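Local structure of putative gdp-fucose protein o-fucosyltransferase 1 (Caenorhabditis elegans, 3ZY2) at residues S282-I293 with I305-D313; L209-R219 with I321-N331. The protein is a putative GDP-fucose protein O-fucosyltransferase of the GT-B clan, seen here with guanosine-5'-diphosphate in its pocket. All coordinates share one frame; numbering follows the deposited sequence.

Interaction 1 (S282-I293 with I305-D313); sequences SVFVASDKDHMI and IEAHRQEPD. With GDP (guanosine-5'-diphosphate), chain C.
V283 and A307 mark the tightest part of a parallel pairing that shows how a short edge strand can be held by both backbone bonds and a stack. V283 N donates to E306 O (3.1 Å), and V283 O receives H308 N at 2.8 Å. One step on, V285 N reaches H308 O at 2.9 Å in a fairly straight bond (164° at the hydrogen). On the face that carries V283 and A307, the methyl group CB of A307 lies 4.0 Å from I293 CD1 and also meets V285 CG2.

Past H308 the backbones part, and a water spans the gap, donating to V285 O and accepting from Q310 N. R309 ties this looser end together. Its first torsion (54°) sets CG between the backbone N and the carbonyl carbon, within touch of I293, and the guanidinium then lies flat on the H291 ring, with centres 3.7 Å apart and planes at 11°. NE and NH2 both donate to Q310 O, limiting rotation of the group, while CG of exposed E311 lies over the rim of the opposite face. D313 turns to the ligand, OD1 taking GDP N2 at 3.1 Å and also bonding S318.

Strands 282-287 and 307-308, with helix 293-300 between them in the chain, form a beta-alpha-beta unit; I296 of the helix packs on V285 and A307. F284 meets helix 315-324 on the other face, and strand 213-218 pairs with 282-287.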
loop_
_atom_site.group_PDB
_atom_site.type_symbol
_atom_site.label_atom_id
_atom_site.label_comp_id
_atom_site.label_asym_id
_atom_site.label_seq_id
_atom_site.Cartn_x
_atom_site.Cartn_y
_atom_site.Cartn_z
ATOM N N SER A 282 9.376 -3.871 -45.893
ATOM C CA SER A 282 10.369 -4.104 -44.866
ATOM C C SER A 282 9.678 -4.395 -43.542
ATOM O O SER A 282 8.461 -4.160 -43.387
ATOM C CB SER A 282 11.293 -2.880 -44.717
ATOM O OG SER A 282 10.606 -1.778 -44.145
ATOM N N VAL A 283 10.474 -4.898 -42.594
ATOM C CA VAL A 283 10.025 -5.175 -41.233
ATOM C C VAL A 283 11.011 -4.540 -40.250
ATOM O O VAL A 283 12.231 -4.568 -40.464
ATOM C CB VAL A 283 9.894 -6.715 -40.975
ATOM C CG1 VAL A 283 9.671 -7.003 -39.476
ATOM C CG2 VAL A 283 8.768 -7.301 -41.837
ATOM N N PHE A 284 10.461 -3.921 -39.215
ATOM C CA PHE A 284 11.253 -3.415 -38.106
ATOM C C PHE A 284 10.999 -4.275 -36.883
ATOM O O PHE A 284 9.847 -4.576 -36.552
ATOM C CB PHE A 284 10.876 -1.968 -37.793
ATOM C CG PHE A 284 11.572 -1.426 -36.578
ATOM C CD1 PHE A 284 12.951 -1.136 -36.605
ATOM C CD2 PHE A 284 10.859 -1.224 -35.399
ATOM C CE1 PHE A 284 13.601 -0.610 -35.490
ATOM C CE2 PHE A 284 11.508 -0.699 -34.265
ATOM C CZ PHE A 284 12.895 -0.416 -34.319
ATOM N N VAL A 285 12.073 -4.627 -36.181
ATOM C CA VAL A 285 11.942 -5.402 -34.944
ATOM C C VAL A 285 12.536 -4.643 -33.757
ATOM O O VAL A 285 13.724 -4.253 -33.778
ATOM C CB VAL A 285 12.705 -6.746 -35.037
ATOM C CG1 VAL A 285 12.576 -7.541 -33.714
ATOM C CG2 VAL A 285 12.242 -7.588 -36.235
ATOM N N ALA A 286 11.711 -4.477 -32.725
ATOM C CA ALA A 286 12.169 -3.986 -31.412
ATOM C C ALA A 286 12.098 -5.173 -30.462
ATOM O O ALA A 286 11.108 -5.882 -30.425
ATOM C CB ALA A 286 11.262 -2.853 -30.903
ATOM N N SER A 287 13.179 -5.415 -29.723
ATOM C CA SER A 287 13.203 -6.512 -28.764
ATOM C C SER A 287 14.045 -6.144 -27.547
ATOM O O SER A 287 14.981 -5.349 -27.646
ATOM C CB SER A 287 13.737 -7.798 -29.416
ATOM O OG SER A 287 13.632 -8.887 -28.487
ATOM N N ASP A 288 13.656 -6.723 -26.419
ATOM C CA ASP A 288 14.432 -6.680 -25.189
ATOM C C ASP A 288 15.568 -7.691 -25.161
ATOM O O ASP A 288 16.454 -7.607 -24.296
ATOM C CB ASP A 288 13.525 -6.897 -23.979
ATOM C CG ASP A 288 12.810 -8.236 -23.996
ATOM O OD1 ASP A 288 12.638 -8.868 -25.056
ATOM O OD2 ASP A 288 12.421 -8.684 -22.897
ATOM N N LYS A 289 15.553 -8.646 -26.092
ATOM C CA LYS A 289 16.561 -9.714 -26.085
ATOM C C LYS A 289 16.844 -10.265 -27.481
ATOM O O LYS A 289 17.844 -9.893 -28.105
ATOM C CB LYS A 289 16.145 -10.832 -25.124
ATOM C CG LYS A 289 17.284 -11.832 -24.856
ATOM C CD LYS A 289 16.838 -13.054 -24.087
ATOM C CE LYS A 289 17.900 -14.154 -24.191
ATOM N NZ LYS A 289 18.024 -14.712 -25.576
ATOM N N ASP A 290 15.965 -11.133 -27.979
ATOM C CA ASP A 290 16.216 -11.847 -29.237
ATOM C C ASP A 290 15.399 -11.210 -30.368
ATOM O O ASP A 290 14.173 -11.414 -30.458
ATOM C CB ASP A 290 15.816 -13.318 -29.074
ATOM C CG ASP A 290 16.058 -14.155 -30.321
ATOM O OD1 ASP A 290 16.652 -13.661 -31.310
ATOM O OD2 ASP A 290 15.662 -15.351 -30.295
ATOM N N HIS A 291 16.075 -10.423 -31.210
ATOM C CA HIS A 291 15.416 -9.775 -32.370
ATOM C C HIS A 291 15.070 -10.741 -33.508
ATOM O O HIS A 291 14.339 -10.377 -34.431
ATOM C CB HIS A 291 16.259 -8.623 -32.937
ATOM C CG HIS A 291 16.546 -7.536 -31.945
ATOM N ND1 HIS A 291 15.945 -6.296 -31.986
ATOM C CD2 HIS A 291 17.381 -7.516 -30.879
ATOM C CE1 HIS A 291 16.394 -5.563 -30.976
ATOM N NE2 HIS A 291 17.260 -6.282 -30.291
ATOM N N MET A 292 15.607 -11.953 -33.465
ATOM C CA MET A 292 15.275 -12.975 -34.446
ATOM C C MET A 292 15.508 -12.529 -35.893
ATOM O O MET A 292 14.807 -12.990 -36.780
ATOM C CB MET A 292 13.813 -13.423 -34.285
ATOM C CG MET A 292 13.519 -14.192 -32.999
ATOM S SD MET A 292 11.761 -14.575 -32.857
ATOM C CE MET A 292 11.579 -15.728 -34.228
ATOM N N ILE A 293 16.497 -11.658 -36.122
ATOM C CA ILE A 293 16.720 -11.077 -37.459
ATOM C C ILE A 293 17.001 -12.142 -38.509
ATOM O O ILE A 293 16.360 -12.155 -39.560
ATOM C CB ILE A 293 17.828 -9.964 -37.477
ATOM C CG1 ILE A 293 17.429 -8.776 -36.609
ATOM C CG2 ILE A 293 18.134 -9.469 -38.906
ATOM C CD1 ILE A 293 16.156 -8.044 -37.053
ATOM N N ILE A 305 12.217 -9.209 -48.944
ATOM C CA ILE A 305 12.364 -8.078 -48.034
ATOM C C ILE A 305 13.100 -8.550 -46.796
ATOM O O ILE A 305 13.268 -9.766 -46.617
ATOM C CB ILE A 305 10.997 -7.439 -47.645
ATOM C CG1 ILE A 305 10.141 -8.379 -46.812
ATOM C CG2 ILE A 305 10.252 -6.964 -48.879
ATOM C CD1 ILE A 305 9.085 -7.645 -46.044
ATOM N N GLU A 306 13.528 -7.600 -45.954
ATOM C CA GLU A 306 14.297 -7.932 -44.746
ATOM C C GLU A 306 13.744 -7.259 -43.514
ATOM O O GLU A 306 13.016 -6.265 -43.610
ATOM C CB GLU A 306 15.783 -7.566 -44.909
ATOM C CG GLU A 306 16.530 -8.504 -45.854
ATOM C CD GLU A 306 18.051 -8.318 -45.837
ATOM O OE1 GLU A 306 18.559 -7.279 -45.349
ATOM O OE2 GLU A 306 18.747 -9.237 -46.320
ATOM N N ALA A 307 14.079 -7.855 -42.369
ATOM C CA ALA A 307 13.836 -7.282 -41.058
ATOM C C ALA A 307 15.082 -6.517 -40.642
ATOM O O ALA A 307 16.223 -6.917 -40.959
ATOM C CB ALA A 307 13.554 -8.368 -40.076
ATOM N N HIS A 308 14.854 -5.434 -39.922
ATOM C CA HIS A 308 15.915 -4.531 -39.507
ATOM C C HIS A 308 15.711 -4.161 -38.047
ATOM O O HIS A 308 14.579 -4.076 -37.561
ATOM C CB HIS A 308 15.886 -3.241 -40.341
ATOM C CG HIS A 308 15.986 -3.451 -41.815
ATOM N ND1 HIS A 308 14.907 -3.802 -42.595
ATOM C CD2 HIS A 308 17.036 -3.325 -42.658
ATOM C CE1 HIS A 308 15.293 -3.895 -43.855
ATOM N NE2 HIS A 308 16.576 -3.604 -43.919
ATOM N N ARG A 309 16.828 -3.932 -37.350
ATOM C CA ARG A 309 16.794 -3.508 -35.963
ATOM C C ARG A 309 17.798 -2.384 -35.784
ATOM O O ARG A 309 18.693 -2.208 -36.627
ATOM C CB ARG A 309 17.212 -4.663 -35.059
ATOM C CG ARG A 309 18.558 -5.269 -35.448
ATOM C CD ARG A 309 19.146 -6.065 -34.290
ATOM N NE ARG A 309 19.441 -5.199 -33.148
ATOM C CZ ARG A 309 20.130 -5.585 -32.075
ATOM N NH1 ARG A 309 20.583 -6.832 -31.977
ATOM N NH2 ARG A 309 20.363 -4.716 -31.096
ATOM N N GLN A 310 17.632 -1.630 -34.695
ATOM C CA GLN A 310 18.657 -0.676 -34.250
ATOM C C GLN A 310 19.765 -1.401 -33.488
ATOM O O GLN A 310 19.488 -2.331 -32.730
ATOM C CB GLN A 310 18.027 0.357 -33.318
ATOM C CG GLN A 310 16.917 1.184 -33.906
ATOM C CD GLN A 310 16.557 2.296 -32.974
ATOM O OE1 GLN A 310 15.976 2.063 -31.914
ATOM N NE2 GLN A 310 16.928 3.510 -33.339
ATOM N N GLU A 311 21.003 -0.971 -33.687
ATOM C CA GLU A 311 22.141 -1.532 -32.938
ATOM C C GLU A 311 22.963 -0.398 -32.346
ATOM O O GLU A 311 23.627 0.312 -33.102
ATOM C CB GLU A 311 23.040 -2.396 -33.830
ATOM C CG GLU A 311 22.474 -3.772 -34.168
ATOM C CD GLU A 311 23.306 -4.516 -35.178
ATOM O OE1 GLU A 311 24.396 -5.000 -34.799
ATOM O OE2 GLU A 311 22.875 -4.619 -36.354
ATOM N N PRO A 312 22.913 -0.212 -31.012
ATOM C CA PRO A 312 22.117 -1.030 -30.081
ATOM C C PRO A 312 20.637 -0.658 -30.152
ATOM O O PRO A 312 20.293 0.359 -30.778
ATOM C CB PRO A 312 22.685 -0.663 -28.710
ATOM C CG PRO A 312 23.233 0.725 -28.891
ATOM C CD PRO A 312 23.624 0.887 -30.322
ATOM N N ASP A 313 19.775 -1.459 -29.517
ATOM C CA ASP A 313 18.335 -1.172 -29.504
ATOM C C ASP A 313 18.030 -0.123 -28.424
ATOM O O ASP A 313 18.088 -0.436 -27.229
ATOM C CB ASP A 313 17.511 -2.466 -29.278
ATOM C CG ASP A 313 16.010 -2.263 -29.475
ATOM O OD1 ASP A 313 15.437 -1.308 -28.935
ATOM O OD2 ASP A 313 15.394 -3.102 -30.145
HETATM P PB GDP C . 6.672 -4.775 -19.683
HETATM O O1B GDP C . 7.024 -5.094 -21.089
HETATM O O2B GDP C . 5.314 -4.272 -19.097
HETATM O O3B GDP C . 7.836 -5.131 -18.573
HETATM O O3A GDP C . 7.401 -3.265 -20.062
HETATM P PA GDP C . 8.250 -2.246 -18.970
HETATM O O1A GDP C . 8.573 -1.211 -20.336
HETATM O O2A GDP C . 7.728 -1.813 -17.828
HETATM O "O5'" GDP C . 9.458 -3.553 -18.745
HETATM C "C5'" GDP C . 9.914 -3.465 -19.950
HETATM C "C4'" GDP C . 11.208 -3.387 -20.311
HETATM O "O4'" GDP C . 12.192 -4.207 -20.799
HETATM C "C3'" GDP C . 11.216 -2.203 -21.036
HETATM O "O3'" GDP C . 11.418 -0.577 -20.459
HETATM C "C2'" GDP C . 13.196 -1.902 -21.932
HETATM O "O2'" GDP C . 13.914 -1.471 -20.864
HETATM C "C1'" GDP C . 13.120 -3.411 -22.083
HETATM N N9 GDP C . 12.492 -3.625 -23.183
HETATM C C8 GDP C . 10.882 -4.458 -23.398
HETATM N N7 GDP C . 11.046 -4.234 -24.663
HETATM C C5 GDP C . 11.968 -3.668 -25.337
HETATM C C6 GDP C . 12.591 -3.171 -26.881
HETATM O O6 GDP C . 11.823 -3.491 -27.664
HETATM N N1 GDP C . 13.532 -2.693 -26.667
HETATM C C2 GDP C . 14.370 -2.340 -25.820
HETATM N N2 GDP C . 15.250 -1.872 -25.846
HETATM N N3 GDP C . 14.238 -2.578 -24.267
HETATM C C4 GDP C . 12.972 -3.264 -24.169
HETATM O O HOH W 1 15.502 -2.101 -32.971
#

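Interaction 2 (L209-R219 with I321-N331); sequences LAKPFVAVHLR and IMGRADLFVGN. With GDP (guanosine-5'-diphosphate), chain C.
A chi1 of 76° sets F213 CG between the backbone N and the carbonyl carbon, which brings one face of the ring against A325, whose CA is 3.9 Å from the ring centroid. D326, with CG turned beside its backbone N (chi1 -61°), extends its carboxylate back to the same strand end. There D326 OD1 takes two donors from opposite faces of its plane: F213 N at 2.8 Å and, in a salt bridge on the syn side, K211 NZ at 2.9 Å. The lysine is also joined through a water to R324 O.

From this polar start a parallel ladder runs inward, the two strand axes only 17° apart. A215 is bonded through both its backbone polar atoms, its N to L327 O and its O to V329 N (2.8 Å), and H217 N follows with V329 O. A215 CB fits against A325 CB at 3.5 Å and also touches M322 CG, while V214 and V216 meet V329 on the other face.

At the far end H217, on the strand, and R219, just beyond it, reach the nucleotide. H217 NE2 donates to GDP N7 at 3.0 Å, its ND1 being bonded to S337. R219 meets the beta phosphate side-on, NE to GDP O1B and NH2 to O3B, each at 2.8 Å, with NH1 in salt bridges to D288 and D221. A water joins H217 O, R219 N and N331 ND2.

Strand 213-218 is central in the five-stranded sheet, paired with 282-287 along its other edge; F213 packs on helix 195-208 and F328 on helix 335-346.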
loop_
_atom_site.group_PDB
_atom_site.type_symbol
_atom_site.label_atom_id
_atom_site.label_comp_id
_atom_site.label_asym_id
_atom_site.label_seq_id
_atom_site.Cartn_x
_atom_site.Cartn_y
_atom_site.Cartn_z
ATOM N N LEU A 209 14.012 1.412 -43.833
ATOM C CA LEU A 209 12.701 0.757 -43.836
ATOM C C LEU A 209 11.848 1.218 -45.015
ATOM O O LEU A 209 11.136 2.235 -44.924
ATOM C CB LEU A 209 11.979 1.010 -42.499
ATOM C CG LEU A 209 12.668 0.435 -41.248
ATOM C CD1 LEU A 209 11.973 0.951 -39.978
ATOM C CD2 LEU A 209 12.676 -1.098 -41.291
ATOM N N ALA A 210 11.901 0.460 -46.106
ATOM C CA ALA A 210 11.035 0.735 -47.259
ATOM C C ALA A 210 9.584 0.582 -46.800
ATOM O O ALA A 210 9.220 -0.311 -46.007
ATOM C CB ALA A 210 11.356 -0.198 -48.423
ATOM N N LYS A 211 8.751 1.503 -47.282
ATOM C CA LYS A 211 7.338 1.533 -46.886
ATOM C C LYS A 211 6.448 0.836 -47.913
ATOM O O LYS A 211 6.764 0.794 -49.101
ATOM C CB LYS A 211 6.898 2.975 -46.688
ATOM C CG LYS A 211 7.507 3.586 -45.378
ATOM C CD LYS A 211 7.259 5.090 -45.234
ATOM C CE LYS A 211 5.789 5.425 -44.908
ATOM N NZ LYS A 211 5.351 4.843 -43.604
ATOM N N PRO A 212 5.327 0.266 -47.442
ATOM C CA PRO A 212 4.873 0.257 -46.037
ATOM C C PRO A 212 5.641 -0.767 -45.217
ATOM O O PRO A 212 6.093 -1.784 -45.755
ATOM C CB PRO A 212 3.403 -0.156 -46.148
ATOM C CG PRO A 212 3.272 -0.881 -47.450
ATOM C CD PRO A 212 4.389 -0.420 -48.366
ATOM N N PHE A 213 5.857 -0.470 -43.940
ATOM C CA PHE A 213 6.606 -1.408 -43.078
ATOM C C PHE A 213 5.791 -1.885 -41.904
ATOM O O PHE A 213 4.924 -1.159 -41.378
ATOM C CB PHE A 213 8.006 -0.880 -42.636
ATOM C CG PHE A 213 7.997 0.172 -41.540
ATOM C CD1 PHE A 213 7.874 1.525 -41.855
ATOM C CD2 PHE A 213 8.228 -0.187 -40.209
ATOM C CE1 PHE A 213 7.931 2.500 -40.846
ATOM C CE2 PHE A 213 8.281 0.787 -39.183
ATOM C CZ PHE A 213 8.137 2.133 -39.501
ATOM N N VAL A 214 6.044 -3.136 -41.540
ATOM C CA VAL A 214 5.471 -3.742 -40.338
ATOM C C VAL A 214 6.501 -3.597 -39.234
ATOM O O VAL A 214 7.651 -3.958 -39.433
ATOM C CB VAL A 214 5.188 -5.263 -40.518
ATOM C CG1 VAL A 214 4.569 -5.857 -39.251
ATOM C CG2 VAL A 214 4.214 -5.524 -41.664
ATOM N N ALA A 215 6.101 -3.050 -38.088
ATOM C CA ALA A 215 6.957 -3.039 -36.883
ATOM C C ALA A 215 6.421 -4.037 -35.893
ATOM O O ALA A 215 5.190 -4.097 -35.685
ATOM C CB ALA A 215 6.981 -1.634 -36.246
ATOM N N VAL A 216 7.327 -4.788 -35.278
ATOM C CA VAL A 216 6.930 -5.821 -34.297
ATOM C C VAL A 216 7.705 -5.637 -33.004
ATOM O O VAL A 216 8.877 -5.275 -33.031
ATOM C CB VAL A 216 7.108 -7.273 -34.833
ATOM C CG1 VAL A 216 6.375 -7.440 -36.149
ATOM C CG2 VAL A 216 8.587 -7.625 -34.968
ATOM N N HIS A 217 7.023 -5.890 -31.896
ATOM C CA HIS A 217 7.640 -5.929 -30.575
ATOM C C HIS A 217 7.762 -7.362 -30.094
ATOM O O HIS A 217 6.760 -8.054 -29.938
ATOM C CB HIS A 217 6.823 -5.112 -29.564
ATOM C CG HIS A 217 7.446 -5.080 -28.204
ATOM N ND1 HIS A 217 6.721 -5.178 -27.032
ATOM C CD2 HIS A 217 8.753 -4.982 -27.838
ATOM C CE1 HIS A 217 7.557 -5.133 -26.005
ATOM N NE2 HIS A 217 8.796 -5.022 -26.465
ATOM N N LEU A 218 9.009 -7.817 -29.925
ATOM C CA LEU A 218 9.291 -9.168 -29.452
ATOM C C LEU A 218 9.791 -9.076 -28.019
ATOM O O LEU A 218 10.950 -8.748 -27.769
ATOM C CB LEU A 218 10.328 -9.859 -30.350
ATOM C CG LEU A 218 9.982 -9.909 -31.848
ATOM C CD1 LEU A 218 11.039 -10.716 -32.624
ATOM C CD2 LEU A 218 8.548 -10.474 -32.126
ATOM N N ARG A 219 8.885 -9.334 -27.082
ATOM C CA ARG A 219 9.214 -9.335 -25.667
ATOM C C ARG A 219 9.552 -10.784 -25.336
ATOM O O ARG A 219 8.677 -11.662 -25.352
ATOM C CB ARG A 219 7.990 -8.853 -24.865
ATOM C CG ARG A 219 8.253 -8.668 -23.369
ATOM C CD ARG A 219 9.097 -7.455 -23.028
ATOM N NE ARG A 219 8.931 -7.147 -21.607
ATOM C CZ ARG A 219 9.680 -7.644 -20.633
ATOM N NH1 ARG A 219 10.690 -8.457 -20.911
ATOM N NH2 ARG A 219 9.440 -7.313 -19.377
ATOM N N ILE A 321 9.625 4.631 -33.493
ATOM C CA ILE A 321 9.564 3.967 -34.811
ATOM C C ILE A 321 8.302 3.130 -34.928
ATOM O O ILE A 321 7.621 3.165 -35.931
ATOM C CB ILE A 321 10.827 3.119 -35.080
ATOM C CG1 ILE A 321 12.050 4.038 -35.264
ATOM C CG2 ILE A 321 10.653 2.217 -36.334
ATOM C CD1 ILE A 321 13.355 3.317 -35.144
ATOM N N MET A 322 7.986 2.368 -33.883
ATOM C CA MET A 322 6.788 1.529 -33.928
ATOM C C MET A 322 5.536 2.385 -34.017
ATOM O O MET A 322 4.556 1.975 -34.647
ATOM C CB MET A 322 6.752 0.580 -32.715
ATOM C CG MET A 322 7.910 -0.447 -32.715
ATOM S SD MET A 322 7.768 -1.776 -31.483
ATOM C CE MET A 322 8.366 -0.825 -30.092
ATOM N N GLY A 323 5.542 3.566 -33.391
ATOM C CA GLY A 323 4.368 4.463 -33.470
ATOM C C GLY A 323 4.172 5.000 -34.881
ATOM O O GLY A 323 3.032 5.350 -35.267
ATOM N N ARG A 324 5.256 5.040 -35.666
ATOM C CA ARG A 324 5.230 5.563 -37.050
ATOM C C ARG A 324 4.990 4.505 -38.118
ATOM O O ARG A 324 4.815 4.847 -39.299
ATOM C CB ARG A 324 6.550 6.278 -37.363
ATOM C CG ARG A 324 6.719 7.529 -36.505
ATOM C CD ARG A 324 8.065 8.230 -36.750
ATOM N NE ARG A 324 8.016 8.983 -37.988
ATOM C CZ ARG A 324 7.595 10.246 -38.106
ATOM N NH1 ARG A 324 7.188 10.952 -37.051
ATOM N NH2 ARG A 324 7.576 10.810 -39.306
ATOM N N ALA A 325 4.939 3.237 -37.712
ATOM C CA ALA A 325 4.845 2.110 -38.648
ATOM C C ALA A 325 3.540 2.105 -39.420
ATOM O O ALA A 325 2.545 2.621 -38.946
ATOM C CB ALA A 325 5.000 0.781 -37.896
ATOM N N ASP A 326 3.545 1.487 -40.597
ATOM C CA ASP A 326 2.285 1.306 -41.321
ATOM C C ASP A 326 1.393 0.317 -40.606
ATOM O O ASP A 326 0.177 0.507 -40.592
ATOM C CB ASP A 326 2.574 0.918 -42.764
ATOM C CG ASP A 326 3.376 1.996 -43.491
ATOM O OD1 ASP A 326 4.632 2.032 -43.340
ATOM O OD2 ASP A 326 2.753 2.846 -44.194
ATOM N N LEU A 327 1.975 -0.709 -40.001
ATOM C CA LEU A 327 1.248 -1.672 -39.158
ATOM C C LEU A 327 2.156 -2.058 -37.998
ATOM O O LEU A 327 3.338 -2.304 -38.209
ATOM C CB LEU A 327 0.868 -2.935 -39.935
ATOM C CG LEU A 327 0.179 -4.024 -39.089
ATOM C CD1 LEU A 327 -1.204 -3.543 -38.615
ATOM C CD2 LEU A 327 0.058 -5.329 -39.856
ATOM N N PHE A 328 1.612 -2.066 -36.784
ATOM C CA PHE A 328 2.313 -2.492 -35.577
ATOM C C PHE A 328 1.717 -3.816 -35.125
ATOM O O PHE A 328 0.498 -3.938 -35.050
ATOM C CB PHE A 328 2.114 -1.460 -34.474
ATOM C CG PHE A 328 2.551 -1.929 -33.089
ATOM C CD1 PHE A 328 3.852 -2.377 -32.845
ATOM C CD2 PHE A 328 1.657 -1.886 -32.030
ATOM C CE1 PHE A 328 4.216 -2.773 -31.562
ATOM C CE2 PHE A 328 2.041 -2.298 -30.746
ATOM C CZ PHE A 328 3.332 -2.727 -30.511
ATOM N N VAL A 329 2.584 -4.801 -34.872
ATOM C CA VAL A 329 2.161 -6.056 -34.195
ATOM C C VAL A 329 2.870 -6.111 -32.852
ATOM O O VAL A 329 4.103 -6.207 -32.797
ATOM C CB VAL A 329 2.458 -7.340 -35.012
ATOM C CG1 VAL A 329 1.761 -8.559 -34.359
ATOM C CG2 VAL A 329 1.992 -7.192 -36.453
ATOM N N GLY A 330 2.098 -6.024 -31.772
ATOM C CA GLY A 330 2.684 -6.003 -30.436
ATOM C C GLY A 330 2.437 -7.236 -29.608
ATOM O O GLY A 330 1.847 -8.215 -30.098
ATOM N N ASN A 331 2.887 -7.142 -28.362
ATOM C CA ASN A 331 2.626 -8.146 -27.348
ATOM C C ASN A 331 1.552 -7.594 -26.435
ATOM O O ASN A 331 1.740 -6.560 -25.792
ATOM C CB ASN A 331 3.901 -8.426 -26.567
ATOM C CG ASN A 331 3.716 -9.529 -25.585
ATOM O OD1 ASN A 331 2.903 -9.404 -24.669
ATOM N ND2 ASN A 331 4.416 -10.642 -25.784
HETATM P PB GDP C . 6.672 -4.775 -19.683
HETATM O O1B GDP C . 7.024 -5.094 -21.089
HETATM O O2B GDP C . 5.314 -4.272 -19.097
HETATM O O3B GDP C . 7.836 -5.131 -18.573
HETATM O O3A GDP C . 7.401 -3.265 -20.062
HETATM P PA GDP C . 8.250 -2.246 -18.970
HETATM O O1A GDP C . 8.573 -1.211 -20.336
HETATM O O2A GDP C . 7.728 -1.813 -17.828
HETATM O "O5'" GDP C . 9.458 -3.553 -18.745
HETATM C "C5'" GDP C . 9.914 -3.465 -19.950
HETATM C "C4'" GDP C . 11.208 -3.387 -20.311
HETATM O "O4'" GDP C . 12.192 -4.207 -20.799
HETATM C "C3'" GDP C . 11.216 -2.203 -21.036
HETATM O "O3'" GDP C . 11.418 -0.577 -20.459
HETATM C "C2'" GDP C . 13.196 -1.902 -21.932
HETATM O "O2'" GDP C . 13.914 -1.471 -20.864
HETATM C "C1'" GDP C . 13.120 -3.411 -22.083
HETATM N N9 GDP C . 12.492 -3.625 -23.183
HETATM C C8 GDP C . 10.882 -4.458 -23.398
HETATM N N7 GDP C . 11.046 -4.234 -24.663
HETATM C C5 GDP C . 11.968 -3.668 -25.337
HETATM C C6 GDP C . 12.591 -3.171 -26.881
HETATM O O6 GDP C . 11.823 -3.491 -27.664
HETATM N N1 GDP C . 13.532 -2.693 -26.667
HETATM C C2 GDP C . 14.370 -2.340 -25.820
HETATM N N2 GDP C . 15.250 -1.872 -25.846
HETATM N N3 GDP C . 14.238 -2.578 -24.267
HETATM C C4 GDP C . 12.972 -3.264 -24.169
HETATM O O HOH W 2 6.677 5.882 -41.303
HETATM O O HOH W 3 6.238 -10.293 -28.180
#

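How the interactions relate
Both contacts are parallel strand pairings in one sheet, and strands 282-287 and 213-218 are neighbours, so interaction 1 continues outward from interaction 2. Interaction 2 is the buried one, built on small and apolar side chains under helix 315-324, with its salt bridge at the strand entrance. Interaction 1 lies at the sheet edge, only partly buried, and adds a guanidinium-on-imidazole stack; waters bridge both contacts. In sequence it is nested in the loop that interaction 2 closes. They also touch where S282 OG probably hydrogen-bonds A210 O at 2.7 Å, and both serve the GDP: interaction 1 the base, interaction 2 base and phosphate.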